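Local coordinates for putative ABC transporter (Thermobispora bispora, PDB 4PE6), which probably binds a sugar or sugar-derived solute for uptake by an ABC transporter, and holds (2R,3S)-2,3,4-trihydroxybutanoic acid in its cleft, at residues Ile123-Phe128 / Pro281-Phe286; Asp130-Ala135 / Glu166-Ile171; Pro138-Ile143 / Ala173-Val178; Gly147-Val152 / Val207-Gly212; Cys213-Gly218 / Ala232-Thr237. All coordinates share one frame; numbering follows the deposited sequence.

Contact 1: Ile123-Phe128 / Pro281-Phe286; sequences ILQNSF and PKQMTF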
# COMPACT_ATOMS: atom_id res chain seq x y z
N ILE A 123 11.44 -0.07 -11.08
CA ILE A 123 10.45 0.42 -10.12
C ILE A 123 9.00 0.20 -10.63
O ILE A 123 8.62 0.64 -11.74
CB ILE A 123 10.66 1.92 -9.82
CG1 ILE A 123 11.81 2.16 -8.83
CG2 ILE A 123 9.40 2.51 -9.18
CD1 ILE A 123 13.12 1.45 -9.11
N LEU A 124 8.18 -0.42 -9.79
CA LEU A 124 6.76 -0.60 -10.07
C LEU A 124 6.00 -0.12 -8.85
O LEU A 124 6.08 -0.72 -7.79
CB LEU A 124 6.43 -2.06 -10.35
CG LEU A 124 5.03 -2.29 -10.93
CD1 LEU A 124 5.03 -3.58 -11.74
CD2 LEU A 124 3.92 -2.34 -9.85
N GLN A 125 5.29 0.99 -9.00
CA GLN A 125 4.69 1.68 -7.88
C GLN A 125 3.23 2.00 -8.13
O GLN A 125 2.65 1.60 -9.14
CB GLN A 125 5.51 2.95 -7.58
CG GLN A 125 5.38 4.04 -8.65
CD GLN A 125 6.08 5.30 -8.22
OE1 GLN A 125 7.16 5.59 -8.68
NE2 GLN A 125 5.48 6.04 -7.29
N ASN A 126 2.63 2.72 -7.19
CA ASN A 126 1.36 3.38 -7.39
C ASN A 126 1.60 4.86 -7.19
O ASN A 126 2.63 5.27 -6.62
CB ASN A 126 0.30 2.92 -6.36
CG ASN A 126 -0.34 1.56 -6.64
OD1 ASN A 126 -1.22 1.13 -5.88
ND2 ASN A 126 0.10 0.84 -7.67
N SER A 127 0.63 5.68 -7.58
CA SER A 127 0.70 7.12 -7.25
C SER A 127 0.33 7.38 -5.78
O SER A 127 -0.84 7.51 -5.42
CB SER A 127 -0.20 7.97 -8.13
OG SER A 127 -0.16 9.32 -7.70
N PHE A 128 1.35 7.50 -4.95
CA PHE A 128 1.15 7.82 -3.55
C PHE A 128 0.59 9.22 -3.39
O PHE A 128 -0.23 9.46 -2.51
CB PHE A 128 2.43 7.60 -2.78
CG PHE A 128 3.01 6.25 -3.02
CD1 PHE A 128 2.26 5.10 -2.73
CD2 PHE A 128 4.25 6.09 -3.60
CE1 PHE A 128 2.77 3.84 -2.99
CE2 PHE A 128 4.76 4.84 -3.84
CZ PHE A 128 4.02 3.71 -3.55
N PRO A 281 10.02 -0.37 -18.97
CA PRO A 281 10.45 0.91 -18.43
C PRO A 281 11.03 0.78 -17.03
O PRO A 281 10.51 -0.00 -16.22
CB PRO A 281 9.15 1.74 -18.39
CG PRO A 281 8.16 1.00 -19.21
CD PRO A 281 8.57 -0.44 -19.18
N LYS A 282 12.07 1.55 -16.74
CA LYS A 282 12.69 1.53 -15.42
C LYS A 282 11.73 2.00 -14.33
O LYS A 282 11.93 1.68 -13.15
CB LYS A 282 13.95 2.43 -15.37
CG LYS A 282 15.09 2.02 -16.29
CD LYS A 282 15.75 0.69 -15.91
CE LYS A 282 16.69 0.84 -14.72
NZ LYS A 282 17.49 -0.39 -14.48
N GLN A 283 10.75 2.81 -14.72
CA GLN A 283 9.74 3.31 -13.79
C GLN A 283 8.36 3.04 -14.35
O GLN A 283 8.07 3.38 -15.49
CB GLN A 283 9.95 4.81 -13.53
CG GLN A 283 9.12 5.34 -12.35
CD GLN A 283 7.65 5.51 -12.69
OE1 GLN A 283 7.29 5.86 -13.81
NE2 GLN A 283 6.77 5.24 -11.72
N MSE A 284 7.51 2.41 -13.55
CA MSE A 284 6.16 2.07 -13.96
C MSE A 284 5.18 2.46 -12.88
O MSE A 284 5.30 2.02 -11.73
CB MSE A 284 6.03 0.57 -14.26
CG MSE A 284 6.98 0.04 -15.32
SE MSE A 284 6.94 -1.93 -15.41
CE MSE A 284 8.56 -2.05 -14.30
N THR A 285 4.21 3.28 -13.23
CA THR A 285 3.12 3.60 -12.31
C THR A 285 1.87 2.78 -12.61
O THR A 285 1.26 2.89 -13.67
CB THR A 285 2.81 5.10 -12.29
OG1 THR A 285 3.96 5.79 -11.77
CG2 THR A 285 1.65 5.40 -11.39
N PHE A 286 1.50 1.95 -11.64
CA PHE A 286 0.28 1.17 -11.70
C PHE A 286 -0.81 1.85 -10.83
O PHE A 286 -0.50 2.76 -10.05
CB PHE A 286 0.56 -0.27 -11.22
CG PHE A 286 1.04 -1.20 -12.31
CD1 PHE A 286 2.17 -0.91 -13.04
CD2 PHE A 286 0.34 -2.37 -12.60
CE1 PHE A 286 2.62 -1.76 -14.05
CE2 PHE A 286 0.77 -3.22 -13.61
CZ PHE A 286 1.91 -2.91 -14.35
O HOH W 1 -1.50 5.12 -9.17
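CG of Leu124 stands anti to the backbone N (chi1 -168°), whereas CG of Phe286 lies anti to its carbonyl carbon (chi1 -87°), and so the branched end of the leucine meets the ring on one side of a parallel strand pair. In this periplasmic-binding-protein fold, strand 122-126 lies beside strand 283-290, and helices 263-275 and 315-327 touch the side chains on the face with Leu124, Met284 and Phe286. Leu124 CD1 sits over one face of the Phe286 ring, 4.2 Å from its centroid and offset toward the rim, a CH-pi contact; Trp313 meets the same ring edge-to-face. The backbone bonds alternate in parallel fashion, the straightest from Ile123 N to Lys282 O at 2.8 Å. Gln125 O accepts two donors, Phe286 N at 2.8 Å and its neighbour Asn126 ND2; the other end of that amide, Asn126 OD1, takes Asp260 N. On the face with Gln125, Gln283 and Thr285, the two glutamine amides cross with planes 75° apart. A water bridges Ser127 N and Phe286 O. Gln283 NE2 serves two acceptors, Thr285 OG1 close to its amide plane at 2.9 Å and Gln125 OE1 at 3.1 Å, the latter approached from above the carbonyl plane.

Contact 2: Asp130-Ala135 / Glu166-Ile171; sequences DWATYA and ETTKKI. With LTH ((2R,3S)-2,3,4-trihydroxybutanoic acid), chain C.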
# COMPACT_ATOMS: atom_id res chain seq x y z
N ASP A 130 -1.59 10.65 -5.49
CA ASP A 130 -3.03 10.56 -5.73
C ASP A 130 -3.77 10.01 -4.50
O ASP A 130 -4.81 10.54 -4.12
CB ASP A 130 -3.32 9.69 -6.94
CG ASP A 130 -3.04 10.39 -8.26
OD1 ASP A 130 -2.69 11.59 -8.24
OD2 ASP A 130 -3.14 9.73 -9.30
N TRP A 131 -3.22 8.95 -3.90
CA TRP A 131 -3.80 8.36 -2.69
C TRP A 131 -3.92 9.41 -1.62
O TRP A 131 -5.00 9.69 -1.14
CB TRP A 131 -2.94 7.18 -2.23
CG TRP A 131 -3.33 6.54 -0.91
CD1 TRP A 131 -4.36 6.88 -0.08
CD2 TRP A 131 -2.63 5.48 -0.28
NE1 TRP A 131 -4.35 6.05 1.05
CE2 TRP A 131 -3.30 5.19 0.94
CE3 TRP A 131 -1.50 4.74 -0.61
CZ2 TRP A 131 -2.87 4.20 1.83
CZ3 TRP A 131 -1.08 3.73 0.27
CH2 TRP A 131 -1.79 3.47 1.47
N ALA A 132 -2.80 10.03 -1.25
CA ALA A 132 -2.85 11.05 -0.20
C ALA A 132 -3.84 12.16 -0.49
O ALA A 132 -4.46 12.68 0.42
CB ALA A 132 -1.45 11.62 0.07
N THR A 133 -4.00 12.53 -1.78
CA THR A 133 -4.91 13.59 -2.14
C THR A 133 -6.36 13.11 -1.99
O THR A 133 -7.20 13.81 -1.44
CB THR A 133 -4.62 14.11 -3.58
OG1 THR A 133 -3.26 14.56 -3.65
CG2 THR A 133 -5.55 15.28 -3.97
N TYR A 134 -6.64 11.90 -2.48
CA TYR A 134 -7.98 11.32 -2.32
C TYR A 134 -8.36 11.07 -0.86
O TYR A 134 -9.54 11.01 -0.53
CB TYR A 134 -8.10 10.00 -3.10
CG TYR A 134 -8.23 10.15 -4.60
CD1 TYR A 134 -9.17 11.02 -5.16
CD2 TYR A 134 -7.43 9.40 -5.47
CE1 TYR A 134 -9.31 11.14 -6.53
CE2 TYR A 134 -7.55 9.52 -6.84
CZ TYR A 134 -8.49 10.39 -7.36
OH TYR A 134 -8.60 10.50 -8.72
N ALA A 135 -7.37 10.93 0.01
CA ALA A 135 -7.63 10.67 1.43
C ALA A 135 -7.86 11.97 2.18
O ALA A 135 -8.62 11.99 3.15
CB ALA A 135 -6.47 9.93 2.05
N GLU A 166 4.14 14.64 3.11
CA GLU A 166 4.35 15.95 2.50
C GLU A 166 3.09 16.38 1.78
O GLU A 166 2.70 17.55 1.85
CB GLU A 166 5.53 15.95 1.52
CG GLU A 166 6.87 15.70 2.18
CD GLU A 166 7.16 16.71 3.27
OE1 GLU A 166 7.13 17.93 2.97
OE2 GLU A 166 7.40 16.28 4.43
N THR A 167 2.46 15.45 1.06
CA THR A 167 1.25 15.77 0.33
C THR A 167 0.13 16.17 1.31
O THR A 167 -0.52 17.19 1.12
CB THR A 167 0.78 14.60 -0.57
OG1 THR A 167 1.82 14.23 -1.46
CG2 THR A 167 -0.42 14.99 -1.37
N THR A 168 -0.05 15.39 2.37
CA THR A 168 -1.08 15.71 3.36
C THR A 168 -0.86 17.10 3.96
O THR A 168 -1.81 17.85 4.11
CB THR A 168 -1.13 14.68 4.50
OG1 THR A 168 -1.36 13.38 3.96
CG2 THR A 168 -2.26 15.02 5.45
N LYS A 169 0.39 17.45 4.28
CA LYS A 169 0.66 18.77 4.85
C LYS A 169 0.34 19.87 3.83
O LYS A 169 -0.25 20.90 4.18
CB LYS A 169 2.11 18.88 5.32
CG LYS A 169 2.42 18.04 6.57
CD LYS A 169 3.83 18.30 7.08
CE LYS A 169 4.88 17.86 6.08
NZ LYS A 169 6.26 17.87 6.65
N LYS A 170 0.73 19.64 2.59
CA LYS A 170 0.45 20.60 1.51
C LYS A 170 -1.04 20.89 1.35
O LYS A 170 -1.45 22.04 1.25
CB LYS A 170 1.01 20.09 0.21
CG LYS A 170 0.98 21.13 -0.88
CD LYS A 170 1.43 20.54 -2.21
CE LYS A 170 1.35 21.58 -3.32
NZ LYS A 170 0.75 20.99 -4.55
N ILE A 171 -1.85 19.84 1.31
CA ILE A 171 -3.28 19.98 1.21
C ILE A 171 -3.83 20.70 2.44
O ILE A 171 -4.66 21.61 2.32
CB ILE A 171 -3.96 18.62 0.97
CG1 ILE A 171 -3.56 18.09 -0.40
CG2 ILE A 171 -5.48 18.72 1.11
CD1 ILE A 171 -3.93 16.64 -0.63
O1 LTH C . -0.22 0.24 3.56
C1 LTH C . 0.98 -0.16 3.30
O LTH C . 1.67 -0.91 4.02
C2 LTH C . 1.60 0.24 1.95
O2 LTH C . 2.97 -0.24 1.84
C3 LTH C . 1.63 1.75 1.76
O3 LTH C . 2.38 2.35 2.82
C4 LTH C . 2.33 2.07 0.42
O4 LTH C . 1.47 1.53 -0.61
O HOH W 2 -3.50 12.38 3.12
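Trp131 presents the rim of its indole to the bound trihydroxybutanoic acid: O4 of the ligand lies in the ring plane, 3.5 Å from Trp131 CZ3. CG of the tryptophan is anti to the backbone N (chi1 174°), which sends the ring into the pocket, where Met258, Ser259 and Cys213 touch it. Asn30, Arg33, Asp113 and Ser259 grip the ligand itself by hydrogen bonds. On another side of the same helix, Ala132 and Thr133 pack against the helix of Thr167 and Ile171, without a direct hydrogen bond. The methyl of Ala132 faces the other helix, Ala132 CB lying 3.8 Å from Thr167 CB. Thr133 crosses both Thr167 and Ile171 at about a right angle, Ile171 CD1 pressing on Thr133 CA at 3.5 Å. The threonine hydroxyls turn back to their own helices, Thr133 OG1 to Val129 O and Thr167 OG1 to Glu163 O. Thr168 OG1 bonds to Met164 O and also meets a water at 2.5 Å, which donates to Ala132 O, bridging the helices. The segments run the same general way, axes 39° apart; helix, strand and helix alternate in this periplasmic-binding-protein fold, and both helices cover one sheet face, where Ala135 and Thr168 touch Ile211.

Contact 3: Pro138-Ile143 / Ala173-Val178; sequences PVLESI and AEYPQV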
# COMPACT_ATOMS: atom_id res chain seq x y z
N PRO A 138 -11.08 15.31 -0.15
CA PRO A 138 -12.52 15.12 0.05
C PRO A 138 -12.93 15.12 1.52
O PRO A 138 -14.07 15.50 1.86
CB PRO A 138 -12.81 13.75 -0.59
CG PRO A 138 -11.59 13.37 -1.37
CD PRO A 138 -10.44 14.14 -0.78
N VAL A 139 -12.01 14.70 2.39
CA VAL A 139 -12.29 14.68 3.82
C VAL A 139 -12.40 16.10 4.37
O VAL A 139 -13.33 16.43 5.11
CB VAL A 139 -11.24 13.83 4.57
CG1 VAL A 139 -11.32 14.04 6.07
CG2 VAL A 139 -11.41 12.36 4.23
N LEU A 140 -11.47 16.96 3.96
CA LEU A 140 -11.52 18.34 4.39
C LEU A 140 -12.74 19.07 3.80
O LEU A 140 -13.37 19.89 4.49
CB LEU A 140 -10.23 19.05 4.02
CG LEU A 140 -9.02 18.49 4.78
CD1 LEU A 140 -7.71 18.95 4.18
CD2 LEU A 140 -9.08 18.85 6.26
N GLU A 141 -13.08 18.77 2.55
CA GLU A 141 -14.29 19.32 1.96
C GLU A 141 -15.52 18.89 2.75
O GLU A 141 -16.41 19.70 2.99
CB GLU A 141 -14.47 18.92 0.49
CG GLU A 141 -13.50 19.60 -0.46
CD GLU A 141 -13.82 21.06 -0.70
OE1 GLU A 141 -14.98 21.40 -1.06
OE2 GLU A 141 -12.89 21.88 -0.57
N SER A 142 -15.57 17.63 3.17
CA SER A 142 -16.73 17.10 3.90
C SER A 142 -16.96 17.77 5.25
O SER A 142 -18.06 17.68 5.80
CB SER A 142 -16.64 15.59 4.08
OG SER A 142 -15.85 15.27 5.23
N ILE A 143 -15.95 18.43 5.81
CA ILE A 143 -16.13 19.16 7.07
C ILE A 143 -16.18 20.68 6.82
O ILE A 143 -15.96 21.50 7.71
CB ILE A 143 -15.07 18.76 8.13
CG1 ILE A 143 -13.65 19.13 7.69
CG2 ILE A 143 -15.14 17.26 8.38
CD1 ILE A 143 -12.59 19.01 8.77
N ALA A 173 -2.43 22.89 4.23
CA ALA A 173 -2.06 24.30 4.14
C ALA A 173 -3.04 25.12 3.29
O ALA A 173 -3.12 26.35 3.44
CB ALA A 173 -0.64 24.42 3.58
N GLU A 174 -3.77 24.45 2.40
CA GLU A 174 -4.79 25.10 1.59
C GLU A 174 -6.11 25.32 2.34
O GLU A 174 -7.01 25.97 1.81
CB GLU A 174 -5.06 24.28 0.33
CG GLU A 174 -3.85 24.16 -0.57
CD GLU A 174 -4.05 23.19 -1.70
OE1 GLU A 174 -5.16 22.60 -1.83
OE2 GLU A 174 -3.08 23.02 -2.47
N TYR A 175 -6.22 24.77 3.55
CA TYR A 175 -7.38 24.98 4.42
C TYR A 175 -6.94 25.61 5.76
O TYR A 175 -6.82 24.92 6.78
CB TYR A 175 -8.13 23.65 4.64
CG TYR A 175 -8.72 23.03 3.38
CD1 TYR A 175 -7.93 22.30 2.49
CD2 TYR A 175 -10.07 23.15 3.09
CE1 TYR A 175 -8.46 21.73 1.35
CE2 TYR A 175 -10.62 22.58 1.96
CZ TYR A 175 -9.82 21.87 1.09
OH TYR A 175 -10.36 21.31 -0.05
N PRO A 176 -6.71 26.94 5.78
CA PRO A 176 -6.27 27.69 6.96
C PRO A 176 -7.17 27.54 8.19
O PRO A 176 -6.69 27.64 9.30
CB PRO A 176 -6.33 29.16 6.49
CG PRO A 176 -6.21 29.09 5.02
CD PRO A 176 -6.88 27.82 4.61
N GLN A 177 -8.46 27.32 7.99
CA GLN A 177 -9.39 27.20 9.11
C GLN A 177 -9.43 25.78 9.68
O GLN A 177 -10.17 25.52 10.61
CB GLN A 177 -10.80 27.64 8.69
CG GLN A 177 -10.87 29.03 8.09
CD GLN A 177 -10.24 30.07 8.99
OE1 GLN A 177 -9.37 30.84 8.56
NE2 GLN A 177 -10.66 30.10 10.25
N VAL A 178 -8.67 24.86 9.10
CA VAL A 178 -8.53 23.54 9.69
C VAL A 178 -7.29 23.52 10.58
O VAL A 178 -6.24 24.00 10.19
CB VAL A 178 -8.46 22.45 8.60
CG1 VAL A 178 -8.11 21.09 9.18
CG2 VAL A 178 -9.81 22.39 7.90
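The compact half of this contact is apolar and centres on Leu140, on the last turns of helix 128-142 in the alpha/beta domain of the periplasmic-binding-protein fold. Its partner is the type I beta turn from Tyr175 to Val178, which leads from helix 159-173 into strand 178-185. Leu140 CB stands almost exactly over the centre of the Tyr175 ring, 4.0 Å from the centroid and 5° off the ring normal, a well-formed CH-pi contact. The two branches of the leucine then divide their work: Leu140 CD1 lies 3.8 Å from Tyr175 CD1, while Leu140 CD2 meets Val178 CG1 at the same distance. Ile171 and Leu172 of the neighbouring helix and Ile211 of the sheet add further contacts to Leu140, so one side chain joins helix, turn and strand. Ile143 is more loosely placed, its CD1 barely reaching Val178 CG2 at 4.5 Å.

The outer half is polar, and its glutamate is exposed. Glu141 bends at chi2 (-73°), which swings its carboxylate round to the phenol end of Tyr175, at about a right angle to that side chain and with the carboxylate and ring planes 64° apart. Lys137 NZ bonds to the same hydroxyl, which may help polarise it, and makes a long, weak ion pair with the carboxylate. Tyr175 OH donates to the anti lone pair of Glu141 OE2 over 2.6 Å, the acceptor oxygen lying in the plane of the ring.

Contact 4: Gly147-Val152 / Val207-Gly212; sequences GNVIVV and VDAVIG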
# COMPACT_ATOMS: atom_id res chain seq x y z
N GLY A 147 -12.49 23.15 11.17
CA GLY A 147 -12.63 22.24 12.28
C GLY A 147 -11.30 21.67 12.69
O GLY A 147 -10.23 22.19 12.33
N ASN A 148 -11.37 20.60 13.48
CA ASN A 148 -10.20 19.99 14.05
C ASN A 148 -9.95 18.62 13.43
O ASN A 148 -10.88 17.83 13.25
CB ASN A 148 -10.36 19.85 15.57
CG ASN A 148 -10.47 21.19 16.27
OD1 ASN A 148 -9.79 22.16 15.91
ND2 ASN A 148 -11.28 21.23 17.33
N VAL A 149 -8.71 18.36 13.09
CA VAL A 149 -8.34 17.07 12.52
C VAL A 149 -7.16 16.41 13.21
O VAL A 149 -6.27 17.09 13.78
CB VAL A 149 -8.03 17.16 11.02
CG1 VAL A 149 -9.24 17.65 10.26
CG2 VAL A 149 -6.82 18.04 10.77
N ILE A 150 -7.13 15.08 13.12
CA ILE A 150 -5.97 14.31 13.54
C ILE A 150 -5.33 13.70 12.29
O ILE A 150 -6.04 13.19 11.43
CB ILE A 150 -6.36 13.19 14.53
CG1 ILE A 150 -6.82 13.80 15.85
CG2 ILE A 150 -5.21 12.21 14.74
CD1 ILE A 150 -7.29 12.79 16.87
N VAL A 151 -4.01 13.80 12.18
CA VAL A 151 -3.28 13.12 11.13
C VAL A 151 -2.66 11.86 11.72
O VAL A 151 -1.91 11.94 12.70
CB VAL A 151 -2.16 14.01 10.55
CG1 VAL A 151 -1.40 13.30 9.42
CG2 VAL A 151 -2.73 15.33 10.05
N VAL A 152 -2.93 10.73 11.09
CA VAL A 152 -2.34 9.46 11.46
C VAL A 152 -1.43 9.03 10.33
O VAL A 152 -1.90 8.70 9.24
CB VAL A 152 -3.40 8.37 11.68
CG1 VAL A 152 -2.72 7.08 12.07
CG2 VAL A 152 -4.45 8.79 12.71
N VAL A 207 -13.07 16.40 17.43
CA VAL A 207 -12.34 16.05 16.22
C VAL A 207 -13.32 15.80 15.09
O VAL A 207 -14.13 14.90 15.18
CB VAL A 207 -11.47 14.79 16.45
CG1 VAL A 207 -10.77 14.38 15.17
CG2 VAL A 207 -10.44 15.06 17.55
N ASP A 208 -13.22 16.56 14.01
CA ASP A 208 -14.15 16.43 12.88
C ASP A 208 -13.71 15.39 11.85
O ASP A 208 -14.54 14.76 11.16
CB ASP A 208 -14.33 17.80 12.25
CG ASP A 208 -14.83 18.82 13.26
OD1 ASP A 208 -15.98 18.65 13.68
OD2 ASP A 208 -14.08 19.73 13.66
N ALA A 209 -12.41 15.18 11.73
CA ALA A 209 -11.90 14.20 10.79
C ALA A 209 -10.57 13.63 11.24
O ALA A 209 -9.78 14.31 11.89
CB ALA A 209 -11.76 14.82 9.41
N VAL A 210 -10.31 12.40 10.81
CA VAL A 210 -9.01 11.79 10.99
C VAL A 210 -8.47 11.31 9.66
O VAL A 210 -9.02 10.39 9.05
CB VAL A 210 -9.07 10.63 11.99
CG1 VAL A 210 -7.68 10.08 12.22
CG2 VAL A 210 -9.71 11.11 13.29
N ILE A 211 -7.42 11.99 9.20
CA ILE A 211 -6.81 11.72 7.91
C ILE A 211 -5.68 10.73 8.15
O ILE A 211 -4.62 11.08 8.72
CB ILE A 211 -6.28 13.01 7.25
CG1 ILE A 211 -7.43 13.99 7.01
CG2 ILE A 211 -5.60 12.69 5.94
CD1 ILE A 211 -7.01 15.33 6.43
N GLY A 212 -5.91 9.50 7.72
CA GLY A 212 -4.98 8.44 7.99
C GLY A 212 -4.59 7.65 6.78
O GLY A 212 -4.78 8.08 5.64
O HOH W 3 -2.13 10.37 7.00
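Asn148 is held at both ends of its backbone by one residue, Asp208. Asn148 N gives a nearly straight bond to Asp208 OD2 at 2.9 Å, using the anti lone pair of the carboxylate, and Asn148 O receives Asp208 N at 2.8 Å, in the carbonyl plane. The same oxygen takes a second, weak bond from Ala209 N. Gly147 passes so close to the carboxylate, its CA 3.2 Å from Asp208 OD2, that a CB there would clash. Beyond this end the parallel pattern is regular: Ile150 N gives to Ala209 O, Ile150 O accepts Ile211 N nearly along its C=O axis at 2.9 Å, and Val152 N gives to Ile211 O from above the carbonyl plane. Ile211 O is met a second time, by a water that also donates to Val152 O. Asn148 ND2 is satisfied by Thr206 O. Ile150 and Val210 lie side by side on one face, where Val210 CG1 meets Val152 CG2 at 3.5 Å. On the other, Val149 CG1 touches Ala209 CB at 3.9 Å, and Val139 of helix 128-142 touches Ala209. Strand 178-185 bonds to strand 147-153 on its other edge, extending the parallel sheet flanked by helices that characterises a periplasmic-binding-protein lobe.

Contact 5: Cys213-Gly218 / Ala232-Thr237; sequences CGDGYG and AVTFET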
# COMPACT_ATOMS: atom_id res chain seq x y z
N CYS A 213 -4.04 6.46 7.06
CA CYS A 213 -3.56 5.53 6.05
C CYS A 213 -4.31 4.22 6.23
O CYS A 213 -3.88 3.36 7.00
CB CYS A 213 -2.06 5.29 6.24
SG CYS A 213 -1.35 4.14 5.05
N GLY A 214 -5.45 4.10 5.57
CA GLY A 214 -6.26 2.87 5.59
C GLY A 214 -6.43 2.34 7.01
O GLY A 214 -6.21 1.17 7.27
N ASP A 215 -6.84 3.19 7.94
CA ASP A 215 -6.88 2.83 9.35
C ASP A 215 -8.17 3.25 10.02
O ASP A 215 -8.29 3.15 11.25
CB ASP A 215 -5.71 3.51 10.05
CG ASP A 215 -5.62 4.99 9.71
OD1 ASP A 215 -6.69 5.57 9.42
OD2 ASP A 215 -4.50 5.57 9.71
N GLY A 216 -9.14 3.70 9.22
CA GLY A 216 -10.37 4.30 9.75
C GLY A 216 -11.21 3.40 10.65
O GLY A 216 -11.93 3.90 11.51
N TYR A 217 -11.13 2.08 10.48
CA TYR A 217 -11.93 1.17 11.34
C TYR A 217 -11.37 1.23 12.75
O TYR A 217 -12.11 1.32 13.70
CB TYR A 217 -11.92 -0.27 10.81
CG TYR A 217 -12.73 -1.25 11.65
CD1 TYR A 217 -14.09 -1.42 11.44
CD2 TYR A 217 -12.12 -1.99 12.66
CE1 TYR A 217 -14.83 -2.32 12.22
CE2 TYR A 217 -12.84 -2.87 13.44
CZ TYR A 217 -14.19 -3.03 13.21
OH TYR A 217 -14.89 -3.91 13.98
N GLY A 218 -10.04 1.20 12.87
CA GLY A 218 -9.36 1.31 14.17
C GLY A 218 -9.55 2.67 14.81
O GLY A 218 -9.75 2.78 16.02
N ALA A 232 -15.23 11.86 10.26
CA ALA A 232 -14.87 11.37 8.93
C ALA A 232 -13.52 10.67 9.03
O ALA A 232 -12.59 11.22 9.60
CB ALA A 232 -14.81 12.50 7.90
N VAL A 233 -13.43 9.45 8.53
CA VAL A 233 -12.20 8.67 8.59
C VAL A 233 -11.76 8.15 7.22
O VAL A 233 -12.50 8.24 6.22
CB VAL A 233 -12.31 7.49 9.59
CG1 VAL A 233 -12.50 7.99 11.01
CG2 VAL A 233 -13.44 6.55 9.21
N THR A 234 -10.55 7.61 7.17
CA THR A 234 -10.01 7.02 5.96
C THR A 234 -9.95 5.52 6.21
O THR A 234 -9.06 5.04 6.88
CB THR A 234 -8.61 7.57 5.65
OG1 THR A 234 -7.74 7.42 6.78
CG2 THR A 234 -8.69 9.04 5.28
N PHE A 235 -10.94 4.80 5.69
CA PHE A 235 -11.05 3.39 5.96
C PHE A 235 -10.03 2.55 5.23
O PHE A 235 -9.61 2.87 4.12
CB PHE A 235 -12.44 2.88 5.54
CG PHE A 235 -13.52 3.26 6.48
CD1 PHE A 235 -13.52 2.77 7.78
CD2 PHE A 235 -14.55 4.09 6.08
CE1 PHE A 235 -14.52 3.11 8.67
CE2 PHE A 235 -15.56 4.43 6.97
CZ PHE A 235 -15.54 3.93 8.26
N GLU A 236 -9.72 1.43 5.86
CA GLU A 236 -9.19 0.23 5.19
C GLU A 236 -10.05 -0.10 3.98
O GLU A 236 -11.28 0.07 4.03
CB GLU A 236 -9.26 -0.98 6.13
CG GLU A 236 -8.38 -0.92 7.36
CD GLU A 236 -8.98 -0.20 8.55
OE1 GLU A 236 -10.04 0.45 8.41
OE2 GLU A 236 -8.37 -0.26 9.63
N THR A 237 -9.43 -0.61 2.93
CA THR A 237 -10.15 -1.11 1.76
C THR A 237 -10.37 -2.60 1.92
O THR A 237 -10.26 -3.36 0.96
CB THR A 237 -9.35 -0.83 0.47
OG1 THR A 237 -7.99 -1.23 0.67
CG2 THR A 237 -9.41 0.66 0.12
O HOH W 4 -8.82 7.48 9.57
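Thr234 O receives two successive N-H groups of the turn, Asp215 N at 3.1 Å and Gly216 N at 2.7 Å, both bonds weak and bent. A much better one follows: Tyr217 N, in the first turn of helix 216-226, gives to the syn lone pair of Glu236 OE1 at 2.9 Å. The carboxylate thus meets a backbone N-H at the start of a helix, a setting that would probably favour its ionised form. A bend at chi2 (86°) folds Glu236 over the turn, its CG just 3.0 Å from Gly214 O, while Glu236 N is buried without a partner.

The glycines make this closeness possible. A CB at Gly216 would clash with Val233 CG2, Thr234 O and Phe235 N; Gly214 has positive phi, which favours glycine. These pieces belong to a beta-alpha-beta unit, strand 209-211, helix 216-226 and strand 232-235, with the turn at the C-terminal end of the first strand.

From within that turn, Asp215 OD2 accepts Cys213 N at 2.8 Å from above the carboxylate plane, and OD1 takes a water that accepts from Thr234 N. Thr234 OG1 bonds to Gly212 N, joining the neighbouring strands. Further out, Val233 CG2 lies over one face of the Phe235 ring, which also meets Trp245. Cys213 is disulfide-bonded to Cys188 beside the ligand, its side chain about 4 Å from the bound acid at nearest atoms.

Overall arrangement
From the N terminus, the chain passes four strands before strand 122-126 opens contact 1; this closes only near residue 286, so every other contact nests inside its loop. Helix 128-142 enters contacts 2 and 3, which cross one another as helix 159-173 and the turn after it return to it. Strand 147-153 opens contact 4, which crosses both and closes at strand 209-211. Contact 5 follows in series, closing a short loop over helix 216-226, from the turn after that strand to strand 232-235, its sheet neighbour. Contacts 2 to 5 touch to form one continuous body of helices and sheet. Contact 1, about 18 Å from contact 2 between centres, adjoins it only along the chain.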